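Local atomic coordinates of serine--tRNA ligase, cytoplasmic (Candida albicans, PDB entry 3QO7), a protein that catalyses the two-step attachment of serine to tRNA(Ser), activating serine with ATP to Ser-AMP before transfer to the acceptor end of the tRNA. Residues A[173-178]-A[294-299]; A[228-233]-A[277-282]; A[365-370]-A[409-414]. All blocks are in the same frame, centred on the assembly; numbering follows the deposited sequence.

The three contacts surround one bound ATP in the class II catalytic domain, and all reach the same antiparallel-rich sheet. Interactions 1 and 2 lie on neighbouring strands, 297-307 and 269-278, with centres about 11 Å apart; the strands are tied where Phe-298 N probably hydrogen-bonds to Cys-277 O at 3.1 Å. Interaction 3 sits about 15 Å from interaction 1 and about 19 Å from interaction 2, centre to centre. It joins the former through Glu-409 OE1, 3.0 Å from Glu-299 N, whereas interactions 2 and 3 do not touch. Around the nucleotide, interaction 1 reads the adenine, interaction 2 brings Arg-279 to the alpha-phosphate, and interaction 3 holds the ribose, with Arg-410 also against the base.

Interaction 1 of 3, residues A[173-178]-A[294-299]; sequences VGHRGY and RVHAFE. With ATP (adenosine-5'-triphosphate), chain B.
Arg-176 and Val-295 bring the two backbones closest, with CA atoms 5.6 Å apart, where a type II beta turn from Gly-174 to Gly-177 meets the chain leading into strand 297-307. That chain is the returning arm of class II motif 2, the antiparallel hairpin that carries much of the ATP site, so the turn packs behind the residue that reads the adenine. Three polar contacts join the pieces. Arg-176 bends at its second side-chain torsion and brings the edge of its guanidinium to the carbonyl of Arg-294; NH1 to O is modelled at 2.5 Å, a bond whose exact length is doubtful. His-175 ND1 and His-296 NE2 are hydrogen-bonded at 3.1 Å, the two rings meeting rim to rim with their planes 57° apart. The other nitrogen of His-296, ND1, is taken by the carbonyl of Arg-279, which links this ring to the outgoing arm of the hairpin. Tyr-178 has CG placed between its backbone N and carbonyl carbon (chi1 66°), and from there its ring passes across the Val-295 side chain at about a right angle to deliver OH to Ala-297 O at 2.8 Å. On the way CE2 packs on Val-295 CG2 at 3.8 Å; the same hydroxyl has a second, weak hydrogen-bond partner in Glu-409 OE2. A water bridges Arg-176 O and His-296 N. On its other side the Val-295 backbone recognises adenine: its N-H points almost straight at ATP N1 (3.1 Å, 171°), while ATP N6 donates to Val-295 O at 2.9 Å. Phe-298 turns a ring face to the base, with ATP N3 3.6 Å above its plane and over its centre.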
loop_
_atom_site.group_PDB
_atom_site.type_symbol
_atom_site.label_atom_id
_atom_site.label_comp_id
_atom_site.label_asym_id
_atom_site.label_seq_id
_atom_site.Cartn_x
_atom_site.Cartn_y
_atom_site.Cartn_z
ATOM N N VAL A 173 -0.630 -9.262 -10.811
ATOM C CA VAL A 173 -1.254 -9.193 -9.492
ATOM C C VAL A 173 -2.572 -9.919 -9.394
ATOM O O VAL A 173 -3.072 -10.126 -8.300
ATOM C CB VAL A 173 -1.374 -7.726 -8.930
ATOM C CG1 VAL A 173 -2.266 -6.893 -9.780
ATOM C CG2 VAL A 173 -1.859 -7.736 -7.454
ATOM N N GLY A 174 -3.120 -10.337 -10.526
ATOM C CA GLY A 174 -4.387 -11.043 -10.516
ATOM C C GLY A 174 -5.585 -10.171 -10.844
ATOM O O GLY A 174 -5.466 -9.162 -11.533
ATOM N N HIS A 175 -6.741 -10.584 -10.339
ATOM C CA HIS A 175 -8.054 -9.990 -10.616
ATOM C C HIS A 175 -8.074 -8.463 -10.468
ATOM O O HIS A 175 -7.818 -7.935 -9.393
ATOM C CB HIS A 175 -9.062 -10.653 -9.657
ATOM C CG HIS A 175 -10.481 -10.215 -9.829
ATOM N ND1 HIS A 175 -11.171 -9.540 -8.844
ATOM C CD2 HIS A 175 -11.357 -10.394 -10.849
ATOM C CE1 HIS A 175 -12.401 -9.298 -9.262
ATOM N NE2 HIS A 175 -12.541 -9.809 -10.474
ATOM N N ARG A 176 -8.370 -7.756 -11.553
ATOM C CA ARG A 176 -8.479 -6.300 -11.513
ATOM C C ARG A 176 -7.158 -5.580 -11.264
ATOM O O ARG A 176 -7.154 -4.394 -10.934
ATOM C CB ARG A 176 -9.470 -5.864 -10.436
ATOM C CG ARG A 176 -10.869 -6.393 -10.618
ATOM C CD ARG A 176 -11.605 -5.683 -11.721
ATOM N NE ARG A 176 -12.922 -6.282 -11.908
ATOM C CZ ARG A 176 -14.032 -5.872 -11.296
ATOM N NH1 ARG A 176 -13.983 -4.847 -10.463
ATOM N NH2 ARG A 176 -15.196 -6.478 -11.524
ATOM N N GLY A 177 -6.038 -6.277 -11.389
ATOM C CA GLY A 177 -4.759 -5.617 -11.219
ATOM C C GLY A 177 -4.475 -4.703 -12.388
ATOM O O GLY A 177 -4.863 -4.999 -13.509
ATOM N N TYR A 178 -3.790 -3.599 -12.149
ATOM C CA TYR A 178 -3.513 -2.672 -13.238
ATOM C C TYR A 178 -2.275 -1.807 -12.951
ATOM O O TYR A 178 -1.914 -1.572 -11.786
ATOM C CB TYR A 178 -4.743 -1.777 -13.492
ATOM C CG TYR A 178 -5.024 -0.845 -12.319
ATOM C CD1 TYR A 178 -4.504 0.439 -12.289
ATOM C CD2 TYR A 178 -5.765 -1.272 -11.221
ATOM C CE1 TYR A 178 -4.739 1.292 -11.201
ATOM C CE2 TYR A 178 -5.999 -0.433 -10.134
ATOM C CZ TYR A 178 -5.479 0.847 -10.128
ATOM O OH TYR A 178 -5.700 1.691 -9.054
ATOM N N ARG A 294 -13.901 -0.097 -10.290
ATOM C CA ARG A 294 -14.064 -0.922 -9.101
ATOM C C ARG A 294 -12.848 -1.838 -9.106
ATOM O O ARG A 294 -12.776 -2.774 -9.894
ATOM C CB ARG A 294 -15.392 -1.708 -9.182
ATOM C CG ARG A 294 -15.950 -2.347 -7.853
ATOM C CD ARG A 294 -16.340 -1.316 -6.762
ATOM N NE ARG A 294 -17.786 -1.048 -6.668
ATOM C CZ ARG A 294 -18.361 -0.252 -5.755
ATOM N NH1 ARG A 294 -19.680 -0.070 -5.755
ATOM N NH2 ARG A 294 -17.624 0.364 -4.833
ATOM N N VAL A 295 -11.862 -1.515 -8.274
ATOM C CA VAL A 295 -10.585 -2.239 -8.243
ATOM C C VAL A 295 -10.169 -2.529 -6.795
ATOM O O VAL A 295 -10.833 -2.074 -5.862
ATOM C CB VAL A 295 -9.462 -1.461 -9.000
ATOM C CG1 VAL A 295 -9.698 -1.492 -10.510
ATOM C CG2 VAL A 295 -9.374 -0.018 -8.503
ATOM N N HIS A 296 -9.088 -3.280 -6.588
ATOM C CA HIS A 296 -8.686 -3.663 -5.205
ATOM C C HIS A 296 -7.801 -2.650 -4.473
ATOM O O HIS A 296 -7.718 -2.664 -3.244
ATOM C CB HIS A 296 -7.986 -5.010 -5.192
ATOM C CG HIS A 296 -8.856 -6.139 -5.627
ATOM N ND1 HIS A 296 -9.888 -6.625 -4.851
ATOM C CD2 HIS A 296 -8.867 -6.863 -6.768
ATOM C CE1 HIS A 296 -10.491 -7.606 -5.492
ATOM N NE2 HIS A 296 -9.888 -7.775 -6.654
ATOM N N ALA A 297 -7.153 -1.779 -5.237
ATOM C CA ALA A 297 -6.274 -0.748 -4.696
ATOM C C ALA A 297 -6.488 0.571 -5.448
ATOM O O ALA A 297 -6.654 0.597 -6.690
ATOM C CB ALA A 297 -4.847 -1.187 -4.816
ATOM N N PHE A 298 -6.501 1.667 -4.701
ATOM C CA PHE A 298 -6.750 2.976 -5.316
ATOM C C PHE A 298 -6.477 4.077 -4.306
ATOM O O PHE A 298 -6.305 3.810 -3.110
ATOM C CB PHE A 298 -8.192 3.077 -5.837
ATOM C CG PHE A 298 -9.238 2.855 -4.758
ATOM C CD1 PHE A 298 -9.716 3.928 -3.989
ATOM C CD2 PHE A 298 -9.708 1.582 -4.480
ATOM C CE1 PHE A 298 -10.669 3.734 -2.980
ATOM C CE2 PHE A 298 -10.641 1.379 -3.461
ATOM C CZ PHE A 298 -11.126 2.462 -2.711
ATOM N N GLU A 299 -6.437 5.315 -4.778
ATOM C CA GLU A 299 -6.165 6.423 -3.876
ATOM C C GLU A 299 -7.421 7.225 -3.561
ATOM O O GLU A 299 -8.360 7.308 -4.375
ATOM C CB GLU A 299 -5.052 7.309 -4.422
ATOM C CG GLU A 299 -3.682 6.608 -4.432
ATOM C CD GLU A 299 -3.627 5.516 -5.484
ATOM O OE1 GLU A 299 -3.856 5.868 -6.676
ATOM O OE2 GLU A 299 -3.393 4.322 -5.113
HETATM P PG ATP B . -21.287 2.594 -0.830
HETATM O O1G ATP B . -21.788 1.666 0.253
HETATM O O2G ATP B . -20.114 2.048 -1.618
HETATM O O3G ATP B . -22.393 3.175 -1.678
HETATM P PB ATP B . -19.660 3.700 1.170
HETATM O O1B ATP B . -19.408 2.225 1.391
HETATM O O2B ATP B . -20.061 4.577 2.326
HETATM O O3B ATP B . -20.679 3.882 -0.054
HETATM P PA ATP B . -16.912 3.724 0.552
HETATM O O1A ATP B . -17.048 2.210 0.498
HETATM O O2A ATP B . -16.160 4.406 1.674
HETATM O O3A ATP B . -18.373 4.388 0.521
HETATM O "O5'" ATP B . -16.541 4.334 -0.892
HETATM C "C5'" ATP B . -16.809 5.724 -1.094
HETATM C "C4'" ATP B . -16.113 6.141 -2.367
HETATM O "O4'" ATP B . -14.936 5.343 -2.562
HETATM C "C3'" ATP B . -17.018 5.817 -3.515
HETATM O "O3'" ATP B . -17.751 6.996 -3.848
HETATM C "C2'" ATP B . -16.089 5.350 -4.619
HETATM O "O2'" ATP B . -15.786 6.469 -5.458
HETATM C "C1'" ATP B . -14.817 4.902 -3.916
HETATM N N9 ATP B . -14.663 3.418 -3.990
HETATM C C8 ATP B . -15.268 2.533 -3.174
HETATM N N7 ATP B . -14.929 1.255 -3.495
HETATM C C5 ATP B . -14.088 1.304 -4.548
HETATM C C6 ATP B . -13.357 0.315 -5.378
HETATM N N6 ATP B . -13.471 -1.016 -5.123
HETATM N N1 ATP B . -12.576 0.770 -6.379
HETATM C C2 ATP B . -12.449 2.084 -6.631
HETATM N N3 ATP B . -13.082 3.035 -5.910
HETATM C C4 ATP B . -13.909 2.726 -4.873
HETATM O O HOH W 1 -6.698 -3.777 -8.274
#

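Interaction 2 of 3, residues A[228-233]-A[277-282]; sequences DEELYK and CFRREA. With ATP (adenosine-5'-triphosphate), chain B.
Glu-230 O receives a nearly straight hydrogen bond from Arg-280 N, 2.9 Å long with an N-H...O angle of 171°, where the weakly bonded helical residues around 228-230 meet the signature arginine segment of class II motif 2. The Glu-230 side chain folds back at its second torsion (chi2 66°), which turns the carboxylate over residues 279-281. Its OE1 accepts from Glu-281 N at 3.2 Å on the syn side, 26° out of the carboxylate plane. OE2 faces Arg-279 in a long salt bridge, 3.9 Å from NE. The Tyr-232 ring gives one face to Arg-280: Arg-280 CG stands 3.7 Å from the centroid of the Tyr-232 ring, almost on the normal, a CH-pi contact. Phe-278 CB adds apolar packing at Tyr-232 CD2, and a water joins Phe-278 O to Tyr-232 N. Beyond the contact, Arg-280 NE forms a salt bridge with Asp-236 of the second subunit. Arg-279 NH1 makes a weak hydrogen bond to ATP O1A at 2.7 Å, although the exact placement of the guanidinium against the alpha-phosphate is doubtful. The chemistry, resting on a long bridge, is consistent with Glu-230 being a second-shell residue that helps to orient Arg-279.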
loop_
_atom_site.group_PDB
_atom_site.type_symbol
_atom_site.label_atom_id
_atom_site.label_comp_id
_atom_site.label_asym_id
_atom_site.label_seq_id
_atom_site.Cartn_x
_atom_site.Cartn_y
_atom_site.Cartn_z
ATOM N N ASP A 228 -13.623 -9.846 8.489
ATOM C CA ASP A 228 -13.760 -11.165 7.886
ATOM C C ASP A 228 -14.434 -11.124 6.515
ATOM O O ASP A 228 -15.310 -11.943 6.231
ATOM C CB ASP A 228 -14.522 -12.115 8.826
ATOM C CG ASP A 228 -15.897 -11.586 9.216
ATOM O OD1 ASP A 228 -16.861 -11.802 8.453
ATOM O OD2 ASP A 228 -16.016 -10.963 10.292
ATOM N N GLU A 229 -14.023 -10.187 5.664
ATOM C CA GLU A 229 -14.627 -10.084 4.343
ATOM C C GLU A 229 -14.036 -8.995 3.461
ATOM O O GLU A 229 -13.911 -9.182 2.252
ATOM C CB GLU A 229 -16.136 -9.861 4.469
ATOM C CG GLU A 229 -16.870 -9.809 3.137
ATOM C CD GLU A 229 -18.312 -9.366 3.284
ATOM O OE1 GLU A 229 -18.674 -8.870 4.375
ATOM O OE2 GLU A 229 -19.079 -9.510 2.307
ATOM N N GLU A 230 -13.695 -7.854 4.051
ATOM C CA GLU A 230 -13.301 -6.696 3.248
ATOM C C GLU A 230 -11.815 -6.357 3.315
ATOM O O GLU A 230 -11.241 -5.886 2.328
ATOM C CB GLU A 230 -14.139 -5.464 3.611
ATOM C CG GLU A 230 -13.839 -4.222 2.755
ATOM C CD GLU A 230 -14.220 -4.383 1.269
ATOM O OE1 GLU A 230 -14.100 -5.504 0.719
ATOM O OE2 GLU A 230 -14.640 -3.376 0.647
ATOM N N LEU A 231 -11.200 -6.617 4.467
ATOM C CA LEU A 231 -9.840 -6.166 4.744
ATOM C C LEU A 231 -8.766 -7.212 4.479
ATOM O O LEU A 231 -8.877 -8.364 4.900
ATOM C CB LEU A 231 -9.735 -5.668 6.184
ATOM C CG LEU A 231 -10.490 -4.361 6.442
ATOM C CD1 LEU A 231 -10.244 -3.793 7.852
ATOM C CD2 LEU A 231 -10.121 -3.345 5.384
ATOM N N TYR A 232 -7.713 -6.799 3.785
ATOM C CA TYR A 232 -6.557 -7.663 3.615
ATOM C C TYR A 232 -5.820 -7.792 4.943
ATOM O O TYR A 232 -5.556 -6.801 5.619
ATOM C CB TYR A 232 -5.602 -7.111 2.548
ATOM C CG TYR A 232 -6.115 -7.186 1.117
ATOM C CD1 TYR A 232 -5.945 -8.342 0.353
ATOM C CD2 TYR A 232 -6.765 -6.087 0.523
ATOM C CE1 TYR A 232 -6.400 -8.410 -0.954
ATOM C CE2 TYR A 232 -7.224 -6.141 -0.781
ATOM C CZ TYR A 232 -7.035 -7.304 -1.525
ATOM O OH TYR A 232 -7.498 -7.372 -2.831
ATOM N N LYS A 233 -5.502 -9.016 5.331
ATOM C CA LYS A 233 -4.611 -9.215 6.446
ATOM C C LYS A 233 -3.158 -9.181 5.945
ATOM O O LYS A 233 -2.850 -9.666 4.865
ATOM C CB LYS A 233 -4.937 -10.524 7.157
ATOM C CG LYS A 233 -5.370 -10.328 8.598
ATOM C CD LYS A 233 -6.180 -11.506 9.126
ATOM C CE LYS A 233 -5.331 -12.774 9.296
ATOM N NZ LYS A 233 -6.134 -13.914 9.863
ATOM N N CYS A 277 -5.941 2.716 -0.606
ATOM C CA CYS A 277 -7.049 2.036 0.037
ATOM C C CYS A 277 -7.084 0.686 -0.611
ATOM O O CYS A 277 -6.838 0.584 -1.816
ATOM C CB CYS A 277 -8.379 2.750 -0.249
ATOM S SG CYS A 277 -8.408 4.493 0.222
ATOM N N PHE A 278 -7.395 -0.339 0.178
ATOM C CA PHE A 278 -7.322 -1.715 -0.287
ATOM C C PHE A 278 -8.605 -2.428 0.061
ATOM O O PHE A 278 -9.075 -2.383 1.210
ATOM C CB PHE A 278 -6.076 -2.426 0.273
ATOM C CG PHE A 278 -4.792 -1.728 -0.092
ATOM C CD1 PHE A 278 -4.079 -2.101 -1.223
ATOM C CD2 PHE A 278 -4.338 -0.643 0.656
ATOM C CE1 PHE A 278 -2.910 -1.416 -1.591
ATOM C CE2 PHE A 278 -3.197 0.047 0.297
ATOM C CZ PHE A 278 -2.469 -0.344 -0.834
ATOM N N ARG A 279 -9.194 -3.060 -0.950
ATOM C CA ARG A 279 -10.457 -3.753 -0.754
ATOM C C ARG A 279 -10.442 -5.152 -1.340
ATOM O O ARG A 279 -10.208 -5.317 -2.535
ATOM C CB ARG A 279 -11.582 -2.922 -1.342
ATOM C CG ARG A 279 -11.729 -1.581 -0.653
ATOM C CD ARG A 279 -13.177 -1.119 -0.618
ATOM N NE ARG A 279 -13.276 0.236 -0.090
ATOM C CZ ARG A 279 -14.345 1.015 -0.236
ATOM N NH1 ARG A 279 -15.413 0.564 -0.897
ATOM N NH2 ARG A 279 -14.334 2.249 0.277
ATOM N N ARG A 280 -10.690 -6.159 -0.502
ATOM C CA ARG A 280 -10.753 -7.543 -0.995
ATOM C C ARG A 280 -11.879 -7.748 -1.983
ATOM O O ARG A 280 -11.769 -8.586 -2.869
ATOM C CB ARG A 280 -10.923 -8.546 0.140
ATOM C CG ARG A 280 -9.806 -8.530 1.142
ATOM C CD ARG A 280 -9.866 -9.749 2.027
ATOM N NE ARG A 280 -10.118 -10.922 1.216
ATOM C CZ ARG A 280 -10.924 -11.904 1.587
ATOM N NH1 ARG A 280 -11.527 -11.827 2.769
ATOM N NH2 ARG A 280 -11.126 -12.949 0.784
ATOM N N GLU A 281 -12.964 -6.991 -1.817
ATOM C CA GLU A 281 -14.134 -7.089 -2.684
ATOM C C GLU A 281 -14.135 -6.063 -3.812
ATOM O O GLU A 281 -14.204 -4.847 -3.588
ATOM C CB GLU A 281 -15.411 -6.933 -1.864
ATOM C CG GLU A 281 -15.718 -8.111 -0.968
ATOM C CD GLU A 281 -15.996 -9.370 -1.763
ATOM O OE1 GLU A 281 -17.169 -9.570 -2.170
ATOM O OE2 GLU A 281 -15.036 -10.149 -1.988
ATOM N N ALA A 282 -14.084 -6.567 -5.035
ATOM C CA ALA A 282 -14.173 -5.707 -6.201
ATOM C C ALA A 282 -14.732 -6.474 -7.416
ATOM O O ALA A 282 -14.187 -6.393 -8.520
ATOM C CB ALA A 282 -12.812 -5.100 -6.500
HETATM P PG ATP B . -21.287 2.594 -0.830
HETATM O O1G ATP B . -21.788 1.666 0.253
HETATM O O2G ATP B . -20.114 2.048 -1.618
HETATM O O3G ATP B . -22.393 3.175 -1.678
HETATM P PB ATP B . -19.660 3.700 1.170
HETATM O O1B ATP B . -19.408 2.225 1.391
HETATM O O2B ATP B . -20.061 4.577 2.326
HETATM O O3B ATP B . -20.679 3.882 -0.054
HETATM P PA ATP B . -16.912 3.724 0.552
HETATM O O1A ATP B . -17.048 2.210 0.498
HETATM O O2A ATP B . -16.160 4.406 1.674
HETATM O O3A ATP B . -18.373 4.388 0.521
HETATM O "O5'" ATP B . -16.541 4.334 -0.892
HETATM C "C5'" ATP B . -16.809 5.724 -1.094
HETATM C "C4'" ATP B . -16.113 6.141 -2.367
HETATM O "O4'" ATP B . -14.936 5.343 -2.562
HETATM C "C3'" ATP B . -17.018 5.817 -3.515
HETATM O "O3'" ATP B . -17.751 6.996 -3.848
HETATM C "C2'" ATP B . -16.089 5.350 -4.619
HETATM O "O2'" ATP B . -15.786 6.469 -5.458
HETATM C "C1'" ATP B . -14.817 4.902 -3.916
HETATM N N9 ATP B . -14.663 3.418 -3.990
HETATM C C8 ATP B . -15.268 2.533 -3.174
HETATM N N7 ATP B . -14.929 1.255 -3.495
HETATM C C5 ATP B . -14.088 1.304 -4.548
HETATM C C6 ATP B . -13.357 0.315 -5.378
HETATM N N6 ATP B . -13.471 -1.016 -5.123
HETATM N N1 ATP B . -12.576 0.770 -6.379
HETATM C C2 ATP B . -12.449 2.084 -6.631
HETATM N N3 ATP B . -13.082 3.035 -5.910
HETATM C C4 ATP B . -13.909 2.726 -4.873
HETATM O O HOH W 2 -7.715 -3.730 3.038
#

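Interaction 3 of 3, residues A[365-370]-A[409-414]; sequences KELVSC and ERTICC. With ATP (adenosine-5'-triphosphate), chain B.
Leu-367 and Arg-410 form the dense part of this contact, Leu-367 CD2 resting on the aliphatic CG and CD of the arginine while CD1 turns to Cys-414 CB, 4.0 Å away. Arg-410 is extended through its first two torsions, CG anti to the backbone N (chi1 -179°), and bends at the third. This sets the guanidinium edge-on to the strand: Glu-366 O lies in its plane and accepts from NH1 at 3.0 Å, with an N-H...O angle of 162°. One face of the same group lies over ATP C2', and NH2 comes 3.3 Å from ATP C4. Arg-410 belongs to the helix of class II motif 3, whose arginine meets the adenine of ATP, and its NE is held by the carbonyl of Phe-293. Helix and strand segments run at 138°, their axes 9.2 Å apart at closest. A classic beta bulge, with Leu-367 and Val-368 both facing Leu-354, interrupts the strand here. Towards Thr-411 the fit is looser, direct contact giving way to one bridging water. It donates to Leu-367 O at 2.7 Å and to Thr-411 OG1 at 2.9 Å; that hydroxyl is also bonded to Ala-407 O. The Glu-366 carboxylate stays beyond salt-bridge range of Arg-410 and turns to the nucleotide, where OE2 accepts from the ATP O3' hydroxyl at 2.7 Å.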
loop_
_atom_site.group_PDB
_atom_site.type_symbol
_atom_site.label_atom_id
_atom_site.label_comp_id
_atom_site.label_asym_id
_atom_site.label_seq_id
_atom_site.Cartn_x
_atom_site.Cartn_y
_atom_site.Cartn_z
ATOM N N LYS A 365 -23.434 7.179 -10.951
ATOM C CA LYS A 365 -22.697 6.205 -10.151
ATOM C C LYS A 365 -21.998 6.919 -9.016
ATOM O O LYS A 365 -21.558 8.063 -9.166
ATOM C CB LYS A 365 -21.701 5.426 -11.006
ATOM C CG LYS A 365 -22.321 4.832 -12.257
ATOM C CD LYS A 365 -21.375 3.894 -12.962
ATOM C CE LYS A 365 -21.231 2.569 -12.212
ATOM N NZ LYS A 365 -22.451 1.711 -12.362
ATOM N N GLU A 366 -21.922 6.251 -7.873
ATOM C CA GLU A 366 -21.472 6.891 -6.659
ATOM C C GLU A 366 -19.977 7.242 -6.688
ATOM O O GLU A 366 -19.143 6.393 -6.972
ATOM C CB GLU A 366 -21.795 5.999 -5.472
ATOM C CG GLU A 366 -21.293 6.528 -4.160
ATOM C CD GLU A 366 -20.649 5.454 -3.331
ATOM O OE1 GLU A 366 -21.055 4.281 -3.472
ATOM O OE2 GLU A 366 -19.739 5.775 -2.537
ATOM N N LEU A 367 -19.651 8.501 -6.385
ATOM C CA LEU A 367 -18.256 8.947 -6.304
ATOM C C LEU A 367 -17.878 9.390 -4.894
ATOM O O LEU A 367 -16.709 9.480 -4.551
ATOM C CB LEU A 367 -17.999 10.110 -7.266
ATOM C CG LEU A 367 -18.047 9.733 -8.732
ATOM C CD1 LEU A 367 -17.434 10.831 -9.540
ATOM C CD2 LEU A 367 -17.317 8.441 -8.931
ATOM N N VAL A 368 -18.882 9.647 -4.078
ATOM C CA VAL A 368 -18.675 10.302 -2.824
ATOM C C VAL A 368 -19.711 9.803 -1.876
ATOM O O VAL A 368 -20.842 9.646 -2.251
ATOM C CB VAL A 368 -18.866 11.829 -2.961
ATOM C CG1 VAL A 368 -19.120 12.471 -1.599
ATOM C CG2 VAL A 368 -17.656 12.467 -3.634
ATOM N N SER A 369 -19.318 9.605 -0.633
ATOM C CA SER A 369 -20.196 9.140 0.405
ATOM C C SER A 369 -19.916 9.997 1.641
ATOM O O SER A 369 -18.757 10.143 2.053
ATOM C CB SER A 369 -19.835 7.700 0.695
ATOM O OG SER A 369 -20.819 7.107 1.488
ATOM N N CYS A 370 -20.954 10.575 2.235
ATOM C CA CYS A 370 -20.755 11.528 3.322
ATOM C C CYS A 370 -21.649 11.196 4.519
ATOM O O CYS A 370 -22.862 11.138 4.379
ATOM C CB CYS A 370 -20.991 12.956 2.812
ATOM S SG CYS A 370 -21.020 14.218 4.097
ATOM N N GLU A 409 -9.049 7.201 -8.954
ATOM C CA GLU A 409 -9.192 6.364 -10.145
ATOM C C GLU A 409 -10.636 6.398 -10.625
ATOM O O GLU A 409 -10.908 6.509 -11.823
ATOM C CB GLU A 409 -8.729 4.926 -9.881
ATOM C CG GLU A 409 -7.190 4.741 -9.953
ATOM C CD GLU A 409 -6.440 5.076 -8.647
ATOM O OE1 GLU A 409 -7.076 5.528 -7.673
ATOM O OE2 GLU A 409 -5.209 4.864 -8.590
ATOM N N ARG A 410 -11.569 6.323 -9.690
ATOM C CA ARG A 410 -12.977 6.360 -10.064
ATOM C C ARG A 410 -13.352 7.749 -10.616
ATOM O O ARG A 410 -14.021 7.860 -11.646
ATOM C CB ARG A 410 -13.852 5.935 -8.896
ATOM C CG ARG A 410 -15.296 5.934 -9.229
ATOM C CD ARG A 410 -16.142 5.426 -8.074
ATOM N NE ARG A 410 -15.876 4.028 -7.793
ATOM C CZ ARG A 410 -16.732 3.225 -7.172
ATOM N NH1 ARG A 410 -17.903 3.697 -6.767
ATOM N NH2 ARG A 410 -16.414 1.954 -6.953
ATOM N N THR A 411 -12.848 8.809 -9.987
ATOM C CA THR A 411 -13.053 10.144 -10.529
ATOM C C THR A 411 -12.486 10.314 -11.938
ATOM O O THR A 411 -13.073 11.004 -12.782
ATOM C CB THR A 411 -12.488 11.200 -9.582
ATOM O OG1 THR A 411 -13.201 11.116 -8.326
ATOM C CG2 THR A 411 -12.626 12.609 -10.205
ATOM N N ILE A 412 -11.347 9.682 -12.195
ATOM C CA ILE A 412 -10.791 9.651 -13.543
ATOM C C ILE A 412 -11.779 9.042 -14.534
ATOM O O ILE A 412 -12.000 9.599 -15.609
ATOM C CB ILE A 412 -9.445 8.881 -13.584
ATOM C CG1 ILE A 412 -8.406 9.655 -12.785
ATOM C CG2 ILE A 412 -8.978 8.651 -15.034
ATOM C CD1 ILE A 412 -7.044 9.027 -12.787
ATOM N N CYS A 413 -12.388 7.912 -14.166
ATOM C CA CYS A 413 -13.361 7.270 -15.042
ATOM C C CYS A 413 -14.463 8.229 -15.436
ATOM O O CYS A 413 -14.840 8.317 -16.595
ATOM C CB CYS A 413 -13.976 6.052 -14.369
ATOM S SG CYS A 413 -12.772 4.726 -14.027
ATOM N N CYS A 414 -14.992 8.950 -14.466
ATOM C CA CYS A 414 -16.078 9.869 -14.754
ATOM C C CYS A 414 -15.596 10.954 -15.713
ATOM O O CYS A 414 -16.264 11.285 -16.683
ATOM C CB CYS A 414 -16.596 10.468 -13.466
ATOM S SG CYS A 414 -18.000 11.535 -13.672
HETATM P PG ATP B . -21.287 2.594 -0.830
HETATM O O1G ATP B . -21.788 1.666 0.253
HETATM O O2G ATP B . -20.114 2.048 -1.618
HETATM O O3G ATP B . -22.393 3.175 -1.678
HETATM P PB ATP B . -19.660 3.700 1.170
HETATM O O1B ATP B . -19.408 2.225 1.391
HETATM O O2B ATP B . -20.061 4.577 2.326
HETATM O O3B ATP B . -20.679 3.882 -0.054
HETATM P PA ATP B . -16.912 3.724 0.552
HETATM O O1A ATP B . -17.048 2.210 0.498
HETATM O O2A ATP B . -16.160 4.406 1.674
HETATM O O3A ATP B . -18.373 4.388 0.521
HETATM O "O5'" ATP B . -16.541 4.334 -0.892
HETATM C "C5'" ATP B . -16.809 5.724 -1.094
HETATM C "C4'" ATP B . -16.113 6.141 -2.367
HETATM O "O4'" ATP B . -14.936 5.343 -2.562
HETATM C "C3'" ATP B . -17.018 5.817 -3.515
HETATM O "O3'" ATP B . -17.751 6.996 -3.848
HETATM C "C2'" ATP B . -16.089 5.350 -4.619
HETATM O "O2'" ATP B . -15.786 6.469 -5.458
HETATM C "C1'" ATP B . -14.817 4.902 -3.916
HETATM N N9 ATP B . -14.663 3.418 -3.990
HETATM C C8 ATP B . -15.268 2.533 -3.174
HETATM N N7 ATP B . -14.929 1.255 -3.495
HETATM C C5 ATP B . -14.088 1.304 -4.548
HETATM C C6 ATP B . -13.357 0.315 -5.378
HETATM N N6 ATP B . -13.471 -1.016 -5.123
HETATM N N1 ATP B . -12.576 0.770 -6.379
HETATM C C2 ATP B . -12.449 2.084 -6.631
HETATM N N3 ATP B . -13.082 3.035 -5.910
HETATM C C4 ATP B . -13.909 2.726 -4.873
HETATM O O HOH W 3 -14.624 10.183 -6.029
#